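Putative tryptophan halogenase (Xanthomonas campestris pv. campestris, PDB 6Y1W) is a flavin-dependent halogenase that probably uses reduced FAD to halogenate an aromatic substrate, perhaps an indole, as its tryptophan-halogenase relatives do. Local coordinates at residues G25-K37 with Y170-V183. Numbering follows the deposited sequence.
Sequences GTAGWMAAAALSK and YARFLRRFSEGFGV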
loop_
_atom_site.group_PDB
_atom_site.type_symbol
_atom_site.label_atom_id
_atom_site.label_comp_id
_atom_site.label_asym_id
_atom_site.label_seq_id
_atom_site.Cartn_x
_atom_site.Cartn_y
_atom_site.Cartn_z
ATOM N N GLY A 25 2.902 -6.547 -31.286
ATOM C CA GLY A 25 1.861 -7.195 -30.569
ATOM C C GLY A 25 1.369 -6.287 -29.450
ATOM O O GLY A 25 1.536 -5.074 -29.450
ATOM N N THR A 26 0.756 -6.910 -28.457
ATOM C CA THR A 26 0.214 -6.169 -27.331
ATOM C C THR A 26 1.315 -5.449 -26.551
ATOM O O THR A 26 1.183 -4.290 -26.146
ATOM C CB THR A 26 -0.513 -7.171 -26.446
ATOM O OG1 THR A 26 -1.401 -7.961 -27.268
ATOM C CG2 THR A 26 -1.256 -6.474 -25.381
ATOM N N ALA A 27 2.391 -6.179 -26.250
ATOM C CA ALA A 27 3.414 -5.576 -25.390
ATOM C C ALA A 27 4.050 -4.371 -26.059
ATOM O O ALA A 27 4.203 -3.309 -25.442
ATOM C CB ALA A 27 4.486 -6.606 -25.024
ATOM N N GLY A 28 4.445 -4.535 -27.315
ATOM C CA GLY A 28 5.169 -3.471 -27.996
ATOM C C GLY A 28 4.289 -2.257 -28.225
ATOM O O GLY A 28 4.732 -1.107 -28.008
ATOM N N TRP A 29 3.039 -2.487 -28.660
ATOM C CA TRP A 29 2.213 -1.327 -28.993
ATOM C C TRP A 29 1.578 -0.713 -27.759
ATOM O O TRP A 29 1.278 0.484 -27.768
ATOM C CB TRP A 29 1.169 -1.687 -30.072
ATOM C CG TRP A 29 1.829 -1.871 -31.432
ATOM C CD1 TRP A 29 1.970 -3.039 -32.128
ATOM C CD2 TRP A 29 2.482 -0.859 -32.216
ATOM N NE1 TRP A 29 2.643 -2.806 -33.304
ATOM C CE2 TRP A 29 2.981 -1.479 -33.372
ATOM C CE3 TRP A 29 2.685 0.510 -32.041
ATOM C CZ2 TRP A 29 3.684 -0.774 -34.360
ATOM C CZ3 TRP A 29 3.376 1.206 -33.005
ATOM C CH2 TRP A 29 3.875 0.562 -34.158
ATOM N N MET A 30 1.347 -1.469 -26.681
ATOM C CA MET A 30 0.977 -0.800 -25.435
ATOM C C MET A 30 2.114 0.099 -24.962
ATOM O O MET A 30 1.873 1.206 -24.467
ATOM C CB MET A 30 0.617 -1.812 -24.336
ATOM C CG MET A 30 -0.725 -2.457 -24.445
ATOM S SD MET A 30 -1.072 -3.728 -23.185
ATOM C CE MET A 30 -1.215 -2.699 -21.719
ATOM N N ALA A 31 3.357 -0.361 -25.086
ATOM C CA ALA A 31 4.491 0.460 -24.659
ATOM C C ALA A 31 4.633 1.683 -25.553
ATOM O O ALA A 31 4.831 2.807 -25.071
ATOM C CB ALA A 31 5.773 -0.383 -24.689
ATOM N N ALA A 32 4.540 1.475 -26.872
ATOM C CA ALA A 32 4.654 2.595 -27.797
ATOM C C ALA A 32 3.567 3.614 -27.542
ATOM O O ALA A 32 3.807 4.819 -27.640
ATOM C CB ALA A 32 4.558 2.106 -29.240
ATOM N N ALA A 33 2.354 3.142 -27.249
ATOM C CA ALA A 33 1.226 4.053 -27.074
ATOM C C ALA A 33 1.413 4.936 -25.856
ATOM O O ALA A 33 1.254 6.163 -25.933
ATOM C CB ALA A 33 -0.078 3.240 -26.960
ATOM N N ALA A 34 1.739 4.332 -24.706
ATOM C CA ALA A 34 1.884 5.122 -23.490
ATOM C C ALA A 34 3.108 6.030 -23.565
ATOM O O ALA A 34 3.040 7.188 -23.124
ATOM C CB ALA A 34 1.981 4.199 -22.271
ATOM N N LEU A 35 4.232 5.511 -24.085
ATOM C CA LEU A 35 5.454 6.317 -24.137
ATOM C C LEU A 35 5.288 7.489 -25.095
ATOM O O LEU A 35 5.731 8.606 -24.790
ATOM C CB LEU A 35 6.640 5.439 -24.557
ATOM C CG LEU A 35 7.989 6.126 -24.671
ATOM C CD1 LEU A 35 8.363 6.637 -23.257
ATOM C CD2 LEU A 35 9.050 5.121 -25.207
ATOM N N SER A 36 4.655 7.261 -26.261
ATOM C CA SER A 36 4.529 8.342 -27.232
ATOM C C SER A 36 3.499 9.367 -26.781
ATOM O O SER A 36 3.697 10.574 -26.984
ATOM C CB SER A 36 4.198 7.795 -28.633
ATOM O OG SER A 36 2.872 7.238 -28.689
ATOM N N LYS A 37 2.409 8.913 -26.151
ATOM C CA LYS A 37 1.422 9.842 -25.597
ATOM C C LYS A 37 2.076 10.826 -24.636
ATOM O O LYS A 37 1.934 12.047 -24.789
ATOM C CB LYS A 37 0.300 9.055 -24.894
ATOM C CG LYS A 37 -0.469 9.864 -23.785
ATOM C CD LYS A 37 -1.320 10.922 -24.384
ATOM C CE LYS A 37 -2.158 11.636 -23.310
ATOM N NZ LYS A 37 -3.012 12.566 -24.010
ATOM N N TYR A 170 -6.708 -5.139 -30.647
ATOM C CA TYR A 170 -6.276 -4.143 -29.668
ATOM C C TYR A 170 -4.882 -3.611 -30.020
ATOM O O TYR A 170 -4.642 -2.387 -30.017
ATOM C CB TYR A 170 -6.310 -4.760 -28.254
ATOM C CG TYR A 170 -5.924 -3.824 -27.115
ATOM C CD1 TYR A 170 -6.432 -2.535 -27.046
ATOM C CD2 TYR A 170 -5.011 -4.224 -26.130
ATOM C CE1 TYR A 170 -6.105 -1.670 -26.003
ATOM C CE2 TYR A 170 -4.674 -3.374 -25.075
ATOM C CZ TYR A 170 -5.233 -2.106 -25.024
ATOM O OH TYR A 170 -4.885 -1.258 -23.995
ATOM N N ALA A 171 -3.950 -4.515 -30.351
ATOM C CA ALA A 171 -2.626 -4.069 -30.785
ATOM C C ALA A 171 -2.699 -3.170 -32.015
ATOM O O ALA A 171 -1.915 -2.226 -32.133
ATOM C CB ALA A 171 -1.714 -5.285 -31.062
ATOM N N ARG A 172 -3.592 -3.477 -32.972
ATOM C CA ARG A 172 -3.699 -2.638 -34.164
ATOM C C ARG A 172 -4.268 -1.266 -33.814
ATOM O O ARG A 172 -3.800 -0.246 -34.350
ATOM C CB ARG A 172 -4.563 -3.334 -35.225
ATOM C CG ARG A 172 -4.506 -2.652 -36.607
ATOM C CD ARG A 172 -3.116 -2.856 -37.240
ATOM N NE ARG A 172 -2.901 -2.047 -38.446
ATOM C CZ ARG A 172 -2.698 -0.734 -38.443
ATOM N NH1 ARG A 172 -2.691 -0.078 -37.297
ATOM N NH2 ARG A 172 -2.504 -0.075 -39.582
ATOM N N PHE A 173 -5.225 -1.221 -32.881
ATOM C CA PHE A 173 -5.782 0.037 -32.386
ATOM C C PHE A 173 -4.696 0.873 -31.723
ATOM O O PHE A 173 -4.571 2.077 -31.989
ATOM C CB PHE A 173 -6.939 -0.280 -31.418
ATOM C CG PHE A 173 -7.544 0.911 -30.758
ATOM C CD1 PHE A 173 -8.635 1.571 -31.339
ATOM C CD2 PHE A 173 -7.099 1.334 -29.530
ATOM C CE1 PHE A 173 -9.222 2.674 -30.683
ATOM C CE2 PHE A 173 -7.673 2.451 -28.890
ATOM C CZ PHE A 173 -8.732 3.101 -29.465
ATOM N N LEU A 174 -3.850 0.237 -30.918
ATOM C CA LEU A 174 -2.774 0.978 -30.269
ATOM C C LEU A 174 -1.704 1.408 -31.244
ATOM O O LEU A 174 -1.030 2.421 -31.000
ATOM C CB LEU A 174 -2.138 0.147 -29.161
ATOM C CG LEU A 174 -3.078 -0.195 -28.005
ATOM C CD1 LEU A 174 -2.452 -1.318 -27.176
ATOM C CD2 LEU A 174 -3.349 1.032 -27.132
ATOM N N ARG A 175 -1.496 0.635 -32.315
ATOM C CA ARG A 175 -0.542 1.057 -33.331
ATOM C C ARG A 175 -1.006 2.352 -33.981
ATOM O O ARG A 175 -0.208 3.276 -34.198
ATOM C CB ARG A 175 -0.390 -0.017 -34.408
ATOM C CG ARG A 175 0.428 0.495 -35.601
ATOM C CD ARG A 175 0.734 -0.668 -36.576
ATOM N NE ARG A 175 1.058 -0.108 -37.880
ATOM C CZ ARG A 175 1.160 -0.848 -38.986
ATOM N NH1 ARG A 175 1.002 -2.158 -38.934
ATOM N NH2 ARG A 175 1.444 -0.257 -40.156
ATOM N N ARG A 176 -2.293 2.416 -34.324
ATOM C CA ARG A 176 -2.857 3.635 -34.912
ATOM C C ARG A 176 -2.698 4.815 -33.965
ATOM O O ARG A 176 -2.253 5.903 -34.355
ATOM C CB ARG A 176 -4.335 3.425 -35.222
ATOM C CG ARG A 176 -4.622 2.529 -36.397
ATOM C CD ARG A 176 -6.139 2.471 -36.692
ATOM N NE ARG A 176 -6.574 1.109 -37.007
ATOM C CZ ARG A 176 -6.273 0.478 -38.140
ATOM N NH1 ARG A 176 -5.536 1.085 -39.065
ATOM N NH2 ARG A 176 -6.704 -0.762 -38.352
ATOM N N PHE A 177 -3.058 4.607 -32.707
ATOM C CA PHE A 177 -2.858 5.636 -31.677
ATOM C C PHE A 177 -1.402 6.110 -31.608
ATOM O O PHE A 177 -1.123 7.319 -31.539
ATOM C CB PHE A 177 -3.342 5.025 -30.356
ATOM C CG PHE A 177 -3.220 5.915 -29.123
ATOM C CD1 PHE A 177 -2.009 5.975 -28.407
ATOM C CD2 PHE A 177 -4.299 6.629 -28.624
ATOM C CE1 PHE A 177 -1.884 6.733 -27.245
ATOM C CE2 PHE A 177 -4.165 7.415 -27.442
ATOM C CZ PHE A 177 -2.965 7.462 -26.761
ATOM N N SER A 178 -0.469 5.162 -31.588
ATOM C CA SER A 178 0.956 5.450 -31.438
ATOM C C SER A 178 1.525 6.205 -32.634
ATOM O O SER A 178 2.327 7.128 -32.466
ATOM C CB SER A 178 1.730 4.140 -31.261
ATOM O OG SER A 178 1.309 3.432 -30.084
ATOM N N GLU A 179 1.185 5.774 -33.847
ATOM C CA GLU A 179 1.705 6.460 -35.017
ATOM C C GLU A 179 1.251 7.918 -35.019
ATOM O O GLU A 179 1.989 8.797 -35.495
ATOM C CB GLU A 179 1.295 5.688 -36.281
ATOM C CG GLU A 179 2.027 4.368 -36.374
ATOM C CD GLU A 179 1.598 3.496 -37.548
ATOM O OE1 GLU A 179 0.554 3.770 -38.174
ATOM O OE2 GLU A 179 2.336 2.532 -37.814
ATOM N N GLY A 180 0.065 8.186 -34.456
ATOM C CA GLY A 180 -0.440 9.542 -34.323
ATOM C C GLY A 180 0.377 10.430 -33.409
ATOM O O GLY A 180 0.387 11.653 -33.566
ATOM N N PHE A 181 1.089 9.845 -32.454
ATOM C CA PHE A 181 2.010 10.606 -31.622
ATOM C C PHE A 181 3.451 10.516 -32.114
ATOM O O PHE A 181 4.368 10.911 -31.383
ATOM C CB PHE A 181 1.917 10.123 -30.178
ATOM C CG PHE A 181 0.643 10.528 -29.494
ATOM C CD1 PHE A 181 0.454 11.826 -29.153
ATOM C CD2 PHE A 181 -0.377 9.602 -29.215
ATOM C CE1 PHE A 181 -0.702 12.235 -28.515
ATOM C CE2 PHE A 181 -1.547 10.016 -28.575
ATOM C CZ PHE A 181 -1.711 11.321 -28.233
ATOM N N GLY A 182 3.664 10.042 -33.338
ATOM C CA GLY A 182 4.963 10.105 -33.983
ATOM C C GLY A 182 5.852 8.877 -33.904
ATOM O O GLY A 182 7.022 8.966 -34.303
ATOM N N VAL A 183 5.348 7.733 -33.431
ATOM C CA VAL A 183 6.179 6.528 -33.379
ATOM C C VAL A 183 6.502 6.100 -34.801
ATOM O O VAL A 183 5.622 6.076 -35.678
ATOM C CB VAL A 183 5.454 5.396 -32.628
ATOM C CG1 VAL A 183 6.252 4.080 -32.715
ATOM C CG2 VAL A 183 5.276 5.784 -31.165
#
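From Thr26 beside Ala171 to Ser36 beside Phe181, helices 25-37 and 170-180 run in nearly the same direction, their axes 8.3 Å apart at closest approach and inclined by 30°. Ala171, Ala33 and Ser178 lie where the backbones come close, consistent with this spacing, and two reciprocal knobs-into-holes interlock the helices. Trp29 sits among Ala171, Leu174, Arg175 and Ser178; the aliphatic part of Arg175 lies flat over one face of its indole, with CG 3.7 Å from the centroid of the six-membered ring in a CH-pi contact. The Arg175 chain, extended from CG to NE, follows the ring outward, and its NE completes a salt bridge to Glu179 OE2 on the same helix. In return, Ser178 fits among Trp29, Ala32, Ala33 and Ser36. Its hydroxyl, although 3.0 Å from Ala33 N, is poorly angled for bonding there and instead donates to Leu174 O at 2.7 Å; Ser36 OG likewise turns back to Ala32 O, so each buried hydroxyl donates within its own helix. Leu174 CD1 presses tightly on Met30 CG (3.4 Å), while Phe177 brings its edge to Ala33 O. Past the helix end, closed by a Schellman motif with Gly182 as C-prime residue, Phe181 lays a ring face over Lys37 CA, and Val183 CG2 packs against Ser36 CB. Beyond the pair, Trp29 NE1 bonds to Glu49. Helix 25-37 follows strand 18-22 and a GxGxxG-type turn, where Gly25 to Ala27 are predicted to bind FAD; the contact thus packs a second helix against the probable dinucleotide-binding helix of a Rossmann-type domain.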